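Local coordinates for GTPase activator-like protein (Chaetomium thermophilum, PDB 5HIU) that probably stimulates GTP hydrolysis by a small GTPase as a TSC2 homologue, the chain here being its all-helical N-terminal part, at residues 321-326 / 374-379; 360-365 / 428-433; 436-441 / 446-451. All coordinates share one frame; numbering follows the deposited sequence.

Contact 1 of 3, residues 321-326 / 374-379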
loop_
_atom_site.group_PDB
_atom_site.type_symbol
_atom_site.label_atom_id
_atom_site.label_comp_id
_atom_site.label_asym_id
_atom_site.label_seq_id
_atom_site.Cartn_x
_atom_site.Cartn_y
_atom_site.Cartn_z
ATOM N N LYS A 321 2.277 -8.744 16.665
ATOM C CA LYS A 321 1.277 -7.697 16.827
ATOM C C LYS A 321 -0.135 -8.316 16.856
ATOM O O LYS A 321 -0.934 -8.011 17.741
ATOM C CB LYS A 321 1.450 -6.668 15.710
ATOM C CG LYS A 321 0.707 -5.358 15.900
ATOM C CD LYS A 321 1.158 -4.540 17.105
ATOM C CE LYS A 321 0.218 -3.351 17.337
ATOM N NZ LYS A 321 0.333 -2.763 18.704
ATOM N N LEU A 322 -0.413 -9.232 15.930
ATOM C CA LEU A 322 -1.698 -9.893 15.907
ATOM C C LEU A 322 -2.003 -10.625 17.200
ATOM O O LEU A 322 -3.081 -10.463 17.751
ATOM C CB LEU A 322 -1.797 -10.878 14.740
ATOM C CG LEU A 322 -3.217 -11.390 14.432
ATOM C CD1 LEU A 322 -4.260 -10.278 14.445
ATOM C CD2 LEU A 322 -3.263 -12.081 13.081
ATOM N N LEU A 323 -1.044 -11.397 17.700
ATOM C CA LEU A 323 -1.232 -12.199 18.906
ATOM C C LEU A 323 -1.556 -11.417 20.182
ATOM O O LEU A 323 -1.883 -12.029 21.186
ATOM C CB LEU A 323 0.001 -13.047 19.172
ATOM C CG LEU A 323 0.171 -14.225 18.219
ATOM C CD1 LEU A 323 1.620 -14.669 18.193
ATOM C CD2 LEU A 323 -0.727 -15.384 18.613
ATOM N N ARG A 324 -1.450 -10.092 20.178
ATOM C CA ARG A 324 -1.917 -9.311 21.322
ATOM C C ARG A 324 -3.418 -9.038 21.237
ATOM O O ARG A 324 -4.001 -8.430 22.151
ATOM C CB ARG A 324 -1.212 -7.974 21.383
ATOM C CG ARG A 324 0.293 -8.024 21.310
ATOM C CD ARG A 324 0.800 -6.599 21.383
ATOM N NE ARG A 324 2.240 -6.544 21.222
ATOM C CZ ARG A 324 3.113 -6.898 22.157
ATOM N NH1 ARG A 324 2.694 -7.342 23.340
ATOM N NH2 ARG A 324 4.420 -6.815 21.903
ATOM N N LYS A 325 -4.046 -9.466 20.147
ATOM C CA LYS A 325 -5.452 -9.193 19.941
ATOM C C LYS A 325 -6.371 -10.315 20.413
ATOM O O LYS A 325 -5.930 -11.435 20.694
ATOM C CB LYS A 325 -5.696 -8.875 18.479
ATOM C CG LYS A 325 -4.769 -7.809 17.921
ATOM C CD LYS A 325 -4.862 -6.485 18.663
ATOM C CE LYS A 325 -3.865 -5.513 18.075
ATOM N NZ LYS A 325 -4.033 -4.145 18.616
ATOM N N THR A 326 -7.658 -9.967 20.504
ATOM C CA THR A 326 -8.715 -10.810 21.084
ATOM C C THR A 326 -9.924 -10.872 20.154
ATOM O O THR A 326 -10.242 -9.885 19.488
ATOM C CB THR A 326 -9.238 -10.211 22.403
ATOM O OG1 THR A 326 -9.798 -8.919 22.134
ATOM C CG2 THR A 326 -8.119 -10.098 23.445
ATOM N N ASN A 374 -0.597 -14.702 27.552
ATOM C CA ASN A 374 -1.488 -14.651 26.414
ATOM C C ASN A 374 -2.415 -15.856 26.482
ATOM O O ASN A 374 -1.958 -16.962 26.786
ATOM C CB ASN A 374 -0.671 -14.655 25.125
ATOM C CG ASN A 374 -1.508 -14.404 23.895
ATOM O OD1 ASN A 374 -2.465 -15.116 23.633
ATOM N ND2 ASN A 374 -1.131 -13.395 23.111
ATOM N N PRO A 375 -3.718 -15.648 26.215
ATOM C CA PRO A 375 -4.719 -16.725 26.284
ATOM C C PRO A 375 -4.364 -17.944 25.451
ATOM O O PRO A 375 -4.596 -19.071 25.889
ATOM C CB PRO A 375 -5.998 -16.087 25.726
ATOM C CG PRO A 375 -5.686 -14.652 25.444
ATOM C CD PRO A 375 -4.338 -14.326 25.998
ATOM N N ILE A 376 -3.808 -17.716 24.265
ATOM C CA ILE A 376 -3.429 -18.801 23.352
ATOM C C ILE A 376 -2.675 -19.950 24.043
ATOM O O ILE A 376 -2.817 -21.117 23.650
ATOM C CB ILE A 376 -2.593 -18.273 22.159
ATOM C CG1 ILE A 376 -2.318 -19.385 21.143
ATOM C CG2 ILE A 376 -1.261 -17.694 22.626
ATOM C CD1 ILE A 376 -1.589 -18.910 19.902
ATOM N N LEU A 377 -1.885 -19.642 25.067
ATOM C CA LEU A 377 -1.105 -20.679 25.682
ATOM C C LEU A 377 -1.515 -21.060 27.124
ATOM O O LEU A 377 -0.748 -21.736 27.819
ATOM C CB LEU A 377 0.396 -20.373 25.530
ATOM C CG LEU A 377 1.061 -19.103 26.052
ATOM C CD1 LEU A 377 1.237 -19.144 27.551
ATOM C CD2 LEU A 377 2.433 -19.006 25.430
ATOM N N VAL A 378 -2.721 -20.703 27.568
ATOM C CA VAL A 378 -3.084 -21.001 28.957
ATOM C C VAL A 378 -3.422 -22.468 29.199
ATOM O O VAL A 378 -2.999 -23.022 30.212
ATOM C CB VAL A 378 -4.213 -20.113 29.522
ATOM C CG1 VAL A 378 -3.827 -18.647 29.432
ATOM C CG2 VAL A 378 -5.539 -20.388 28.839
ATOM N N GLU A 379 -4.156 -23.108 28.289
ATOM C CA GLU A 379 -4.589 -24.500 28.518
ATOM C C GLU A 379 -3.617 -25.534 27.929
ATOM O O GLU A 379 -4.014 -26.670 27.675
ATOM C CB GLU A 379 -5.984 -24.746 27.914
ATOM C CG GLU A 379 -7.116 -23.880 28.450
ATOM C CD GLU A 379 -7.659 -24.339 29.796
ATOM O OE1 GLU A 379 -6.897 -24.889 30.623
ATOM O OE2 GLU A 379 -8.865 -24.128 30.030
#
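Leu323, near the C-terminal end of helix 302-322, supplies both halves of this contact: its carbonyl oxygen accepts a hydrogen bond from Asn374, and its side chain packs on Ile376. The ND2-to-O separation, 2.5 Å from Asn374 to Leu323, is too short to be taken at face value, and the bond is bent (141° at the hydrogen). With CG of Asn374 anti to its own backbone N (chi1 -172°), the amide reaches across to Leu323. The other end of that amide turns back on its own chain: Asn374 OD1 accepts from the backbone N-H of Ile376 at 3.0 Å, in the carbonyl plane and on a lone pair, which makes an Asx turn and helps fix the rotation of the group. On the apolar side, CD2 of Leu323 meets CD1 of Ile376 at 3.9 Å, the two side chains crossing obliquely. Arg324 follows in the type I turn from Leu322 to Lys325; its CA lies 7.4 Å from CA of Asn374, while its CB points away. The contact joins the end of helix 302-322 to the connection before helix 383-391, with Leu361 and Leu365 of helix 352-366 and Leu336 and Leu339 of helix 336-348 bordering the apolar pair.

Contact 2 of 3, residues 360-365 / 428-433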
loop_
_atom_site.group_PDB
_atom_site.type_symbol
_atom_site.label_atom_id
_atom_site.label_comp_id
_atom_site.label_asym_id
_atom_site.label_seq_id
_atom_site.Cartn_x
_atom_site.Cartn_y
_atom_site.Cartn_z
ATOM N N ARG A 360 11.327 -12.547 20.653
ATOM C CA ARG A 360 10.515 -11.371 21.010
ATOM C C ARG A 360 9.030 -11.700 20.929
ATOM O O ARG A 360 8.244 -11.267 21.763
ATOM C CB ARG A 360 10.893 -10.126 20.172
ATOM C CG ARG A 360 9.849 -8.999 20.202
ATOM C CD ARG A 360 10.385 -7.574 20.282
ATOM N NE ARG A 360 11.377 -7.292 19.240
ATOM C CZ ARG A 360 12.594 -6.782 19.460
ATOM N NH1 ARG A 360 12.993 -6.440 20.689
ATOM N NH2 ARG A 360 13.419 -6.588 18.437
ATOM N N LEU A 361 8.667 -12.495 19.937
ATOM C CA LEU A 361 7.305 -13.003 19.801
ATOM C C LEU A 361 6.946 -13.816 21.038
ATOM O O LEU A 361 6.011 -13.479 21.770
ATOM C CB LEU A 361 7.185 -13.873 18.536
ATOM C CG LEU A 361 5.778 -14.236 18.072
ATOM C CD1 LEU A 361 5.773 -14.467 16.576
ATOM C CD2 LEU A 361 5.191 -15.443 18.796
ATOM N N ILE A 362 7.741 -14.849 21.295
ATOM C CA ILE A 362 7.519 -15.728 22.434
ATOM C C ILE A 362 7.462 -14.894 23.710
ATOM O O ILE A 362 6.599 -15.101 24.549
ATOM C CB ILE A 362 8.582 -16.846 22.524
ATOM C CG1 ILE A 362 8.502 -17.768 21.290
ATOM C CG2 ILE A 362 8.377 -17.688 23.780
ATOM C CD1 ILE A 362 9.637 -18.774 21.198
ATOM N N ASN A 363 8.324 -13.904 23.835
ATOM C CA ASN A 363 8.267 -13.050 25.012
ATOM C C ASN A 363 6.984 -12.253 25.127
ATOM O O ASN A 363 6.563 -11.932 26.224
ATOM C CB ASN A 363 9.447 -12.106 25.045
ATOM C CG ASN A 363 10.619 -12.695 25.769
ATOM O OD1 ASN A 363 10.478 -13.147 26.900
ATOM N ND2 ASN A 363 11.783 -12.701 25.131
ATOM N N SER A 364 6.363 -11.930 24.003
ATOM C CA SER A 364 5.105 -11.205 24.040
ATOM C C SER A 364 3.930 -12.132 24.347
ATOM O O SER A 364 2.858 -11.661 24.743
ATOM C CB SER A 364 4.848 -10.498 22.717
ATOM O OG SER A 364 4.689 -11.461 21.700
ATOM N N LEU A 365 4.118 -13.431 24.128
ATOM C CA LEU A 365 3.138 -14.439 24.547
ATOM C C LEU A 365 3.085 -14.662 26.065
ATOM O O LEU A 365 2.013 -14.835 26.622
ATOM C CB LEU A 365 3.424 -15.766 23.873
ATOM C CG LEU A 365 3.123 -15.821 22.393
ATOM C CD1 LEU A 365 3.446 -17.221 21.914
ATOM C CD2 LEU A 365 1.675 -15.467 22.074
ATOM N N LYS A 428 17.292 -13.079 28.854
ATOM C CA LYS A 428 17.177 -12.454 30.172
ATOM C C LYS A 428 15.744 -11.978 30.430
ATOM O O LYS A 428 15.289 -11.993 31.577
ATOM C CB LYS A 428 18.154 -11.287 30.323
ATOM N N HIS A 429 15.039 -11.566 29.374
ATOM C CA HIS A 429 13.634 -11.168 29.493
ATOM C C HIS A 429 12.708 -12.348 29.768
ATOM O O HIS A 429 11.821 -12.254 30.620
ATOM C CB HIS A 429 13.165 -10.418 28.241
ATOM C CG HIS A 429 13.454 -8.953 28.286
ATOM N ND1 HIS A 429 14.722 -8.453 28.489
ATOM C CD2 HIS A 429 12.639 -7.879 28.165
ATOM C CE1 HIS A 429 14.676 -7.133 28.494
ATOM N NE2 HIS A 429 13.425 -6.760 28.298
ATOM N N LEU A 430 12.917 -13.442 29.037
ATOM C CA LEU A 430 12.093 -14.647 29.151
ATOM C C LEU A 430 12.366 -15.426 30.457
ATOM O O LEU A 430 11.453 -15.753 31.228
ATOM C CB LEU A 430 12.353 -15.550 27.946
ATOM C CG LEU A 430 11.469 -16.784 27.790
ATOM C CD1 LEU A 430 9.990 -16.418 27.752
ATOM C CD2 LEU A 430 11.881 -17.530 26.526
ATOM N N ILE A 431 13.630 -15.723 30.701
ATOM C CA ILE A 431 14.002 -16.319 31.960
ATOM C C ILE A 431 13.284 -15.566 33.073
ATOM O O ILE A 431 12.570 -16.176 33.863
ATOM C CB ILE A 431 15.539 -16.323 32.176
ATOM C CG1 ILE A 431 16.246 -17.235 31.145
ATOM C CG2 ILE A 431 15.882 -16.741 33.601
ATOM C CD1 ILE A 431 15.432 -18.434 30.691
ATOM N N LEU A 432 13.425 -14.245 33.111
ATOM C CA LEU A 432 12.830 -13.479 34.201
ATOM C C LEU A 432 11.326 -13.727 34.286
ATOM O O LEU A 432 10.791 -13.952 35.374
ATOM C CB LEU A 432 13.120 -11.975 34.073
ATOM C CG LEU A 432 12.731 -11.136 35.305
ATOM C CD1 LEU A 432 13.545 -11.509 36.533
ATOM C CD2 LEU A 432 12.866 -9.648 35.035
ATOM N N ARG A 433 10.660 -13.703 33.137
ATOM C CA ARG A 433 9.210 -13.903 33.084
ATOM C C ARG A 433 8.784 -15.317 33.498
ATOM O O ARG A 433 7.866 -15.471 34.291
ATOM C CB ARG A 433 8.684 -13.606 31.684
ATOM C CG ARG A 433 7.180 -13.732 31.532
ATOM C CD ARG A 433 6.412 -12.865 32.521
ATOM N NE ARG A 433 4.970 -12.960 32.291
ATOM C CZ ARG A 433 4.031 -12.493 33.113
ATOM N NH1 ARG A 433 4.361 -11.874 34.240
ATOM N NH2 ARG A 433 2.748 -12.644 32.801
#
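Asn363 points its amide at the backbone and side chain of Leu430, at the place where helices 352-366 and 423-441 run side by side. Over these short segments the axes approach to 9.9 Å at an angle of 23°, plain packing of two nearly parallel helices near the C-terminal end of the all-helical chain, and the closest pair of CA atoms is Asn363 and Leu430, 5.9 Å apart. The carbonyl end of the amide does the touching: OD1 of Asn363 sits 3.2 Å from CB of Leu430 and equally near its CA. Leu430 carries its CG anti to the backbone N (chi1 -173°), and its CD1 branch also comes up to Asn363 OD1, at 3.4 Å. Beside it the amide passes His429 at about a right angle, amide and imidazole planes 70° apart, but it is the CB of His429 and not the ring that comes near, 4.1 Å from Asn363 OD1. A looser apolar touch lies alongside, CG2 of Ile362 to CD2 of Leu430 at 4.5 Å; Ile385 and Val388 of helix 383-391 also pack on Ile362, and Phe454 of helix 448-459 on Leu430. The polar partner of Asn363 is Gln426, one turn before Leu430, whose OE1 accepts from ND2. Arg433 adds a second polar tie through NE to the carbonyl oxygen of Phe366. Although OD1 of Asn363 stands 3.3 Å from Leu430 N, the angle is poor for a bond; the oxygen therefore rests mainly against C-H groups, and the ND2 bond to Gln426 is what probably decides which way round the amide sits.

Contact 3 of 3, residues 436-441 / 446-451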
loop_
_atom_site.group_PDB
_atom_site.type_symbol
_atom_site.label_atom_id
_atom_site.label_comp_id
_atom_site.label_asym_id
_atom_site.label_seq_id
_atom_site.Cartn_x
_atom_site.Cartn_y
_atom_site.Cartn_z
ATOM N N ASN A 436 9.227 -15.635 37.025
ATOM C CA ASN A 436 8.137 -14.978 37.748
ATOM C C ASN A 436 6.854 -15.777 37.762
ATOM O O ASN A 436 6.120 -15.737 38.748
ATOM C CB ASN A 436 7.820 -13.600 37.150
ATOM C CG ASN A 436 8.767 -12.517 37.617
ATOM O OD1 ASN A 436 9.271 -11.740 36.807
ATOM N ND2 ASN A 436 8.996 -12.440 38.922
ATOM N N LEU A 437 6.562 -16.461 36.659
ATOM C CA LEU A 437 5.327 -17.221 36.546
ATOM C C LEU A 437 5.324 -18.357 37.551
ATOM O O LEU A 437 4.324 -18.595 38.221
ATOM C CB LEU A 437 5.155 -17.770 35.144
ATOM C CG LEU A 437 4.704 -16.726 34.120
ATOM C CD1 LEU A 437 4.997 -17.248 32.731
ATOM C CD2 LEU A 437 3.227 -16.381 34.226
ATOM N N ILE A 438 6.458 -19.033 37.671
ATOM C CA ILE A 438 6.611 -20.082 38.646
ATOM C C ILE A 438 6.397 -19.510 40.033
ATOM O O ILE A 438 5.623 -20.042 40.821
ATOM C CB ILE A 438 8.020 -20.698 38.601
ATOM C CG1 ILE A 438 8.235 -21.411 37.265
ATOM C CG2 ILE A 438 8.227 -21.672 39.765
ATOM C CD1 ILE A 438 9.686 -21.686 36.957
ATOM N N VAL A 439 7.093 -18.424 40.327
ATOM C CA VAL A 439 7.067 -17.882 41.664
ATOM C C VAL A 439 5.662 -17.455 42.012
ATOM O O VAL A 439 5.158 -17.808 43.068
ATOM C CB VAL A 439 8.061 -16.717 41.835
ATOM C CG1 VAL A 439 7.820 -15.951 43.134
ATOM C CG2 VAL A 439 9.471 -17.266 41.835
ATOM N N HIS A 440 5.005 -16.729 41.131
ATOM C CA HIS A 440 3.719 -16.159 41.499
ATOM C C HIS A 440 2.534 -17.122 41.478
ATOM O O HIS A 440 1.671 -17.033 42.355
ATOM C CB HIS A 440 3.482 -14.884 40.716
ATOM C CG HIS A 440 4.452 -13.817 41.102
ATOM N ND1 HIS A 440 5.393 -13.306 40.234
ATOM C CD2 HIS A 440 4.692 -13.242 42.304
ATOM C CE1 HIS A 440 6.134 -12.419 40.875
ATOM N NE2 HIS A 440 5.729 -12.360 42.131
ATOM N N GLN A 441 2.508 -18.062 40.536
ATOM C CA GLN A 441 1.481 -19.107 40.542
ATOM C C GLN A 441 1.878 -20.355 41.361
ATOM O O GLN A 441 1.168 -20.764 42.281
ATOM C CB GLN A 441 1.159 -19.522 39.126
ATOM C CG GLN A 441 0.548 -18.438 38.269
ATOM C CD GLN A 441 -0.305 -19.029 37.165
ATOM O OE1 GLN A 441 -0.797 -20.161 37.291
ATOM N NE2 GLN A 441 -0.502 -18.272 36.078
ATOM N N LEU A 446 -0.354 -24.830 35.845
ATOM C CA LEU A 446 -0.323 -26.155 35.229
ATOM C C LEU A 446 1.094 -26.552 34.794
ATOM O O LEU A 446 1.638 -27.581 35.214
ATOM C CB LEU A 446 -1.245 -26.169 34.001
ATOM C CG LEU A 446 -2.697 -25.716 34.153
ATOM C CD1 LEU A 446 -3.388 -25.761 32.797
ATOM C CD2 LEU A 446 -3.436 -26.576 35.175
ATOM N N GLN A 447 1.699 -25.673 34.000
ATOM C CA GLN A 447 2.845 -26.008 33.164
ATOM C C GLN A 447 4.181 -25.847 33.874
ATOM O O GLN A 447 5.226 -25.878 33.235
ATOM C CB GLN A 447 2.829 -25.133 31.919
ATOM C CG GLN A 447 1.493 -25.094 31.175
ATOM C CD GLN A 447 0.503 -24.081 31.741
ATOM O OE1 GLN A 447 0.618 -23.662 32.885
ATOM N NE2 GLN A 447 -0.482 -23.700 30.944
ATOM N N ARG A 448 4.142 -25.701 35.192
ATOM C CA ARG A 448 5.320 -25.402 35.992
ATOM C C ARG A 448 6.508 -26.350 35.784
ATOM O O ARG A 448 7.657 -25.915 35.856
ATOM C CB ARG A 448 4.933 -25.392 37.469
ATOM C CG ARG A 448 6.036 -24.954 38.416
ATOM C CD ARG A 448 5.524 -24.824 39.846
ATOM N NE ARG A 448 4.992 -26.091 40.348
ATOM C CZ ARG A 448 4.734 -26.365 41.626
ATOM N NH1 ARG A 448 4.968 -25.472 42.585
ATOM N NH2 ARG A 448 4.247 -27.560 41.942
ATOM N N ASP A 449 6.250 -27.635 35.554
ATOM C CA ASP A 449 7.347 -28.600 35.371
ATOM C C ASP A 449 8.031 -28.369 34.021
ATOM O O ASP A 449 9.253 -28.504 33.916
ATOM C CB ASP A 449 6.868 -30.052 35.508
ATOM N N ASP A 450 7.246 -28.017 33.000
ATOM C CA ASP A 450 7.810 -27.583 31.709
ATOM C C ASP A 450 8.584 -26.270 31.880
ATOM O O ASP A 450 9.683 -26.116 31.330
ATOM C CB ASP A 450 6.725 -27.450 30.630
ATOM C CG ASP A 450 6.458 -28.770 29.890
ATOM O OD1 ASP A 450 7.185 -29.767 30.141
ATOM O OD2 ASP A 450 5.525 -28.799 29.039
ATOM N N CYS A 451 8.025 -25.340 32.659
ATOM C CA CYS A 451 8.737 -24.115 33.008
ATOM C C CYS A 451 10.100 -24.459 33.576
ATOM O O CYS A 451 11.137 -23.961 33.133
ATOM C CB CYS A 451 7.963 -23.288 34.032
ATOM S SG CYS A 451 6.671 -22.239 33.348
#
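In Ile438, chi1 of -65° sets CG1 beside the backbone N, where it faces Cys451, and CG2 beside the carbonyl carbon, where it faces Arg448. CG1 of Ile438 lies 3.7 Å from Cys451 CB, and its end atom CD1 3.8 Å from the same carbon. The CG2 methyl instead meets the aliphatic part of Arg448, with Ile438 CG2 4.2 Å from CD of Arg448 and just as far from its CG. Arg448 leaves its backbone with CG anti to N and then bends at chi3 (60°), its chain crossing that of Ile438 at about a right angle. Ile438 and Arg448 also have the nearest CA atoms of the two segments, 6.1 Å apart. The motif is a helical hairpin, the building form of an alpha solenoid: helix 423-441 ends, a short turn follows, and helix 448-459 starts with Gln447 at the N-cap position. The seam between the two helices runs on through Met452 and Leu455, which also pack on Ile438. Trp382, in the loop leading to helix 383-391, touches Gln447 and Cys451, while Asp450 OD2 receives weak hydrogen bonds from the backbone N atoms of Trp382 and Glu383.

How the contacts relate
All three contacts lie on the same side of the chain's centre, towards the C-terminal end of an elongated, all-helical solenoid. Contacts 1 and 2 have centres about 14 Å apart, and their segments alternate along the chain; Leu365 ties them together, through a probable hydrogen bond from Asn374 N to its carbonyl oxygen and through packing on Ile376 and Leu377. Contact 3 comes later in sequence, about 14 Å from contact 2, with which it shares helix 423-441, and about 18 Å from contact 1, which it meets through a weak hydrogen bond from Gln447 to Val378. The one connection 374-379 thus touches parts of the chain that are far apart in sequence.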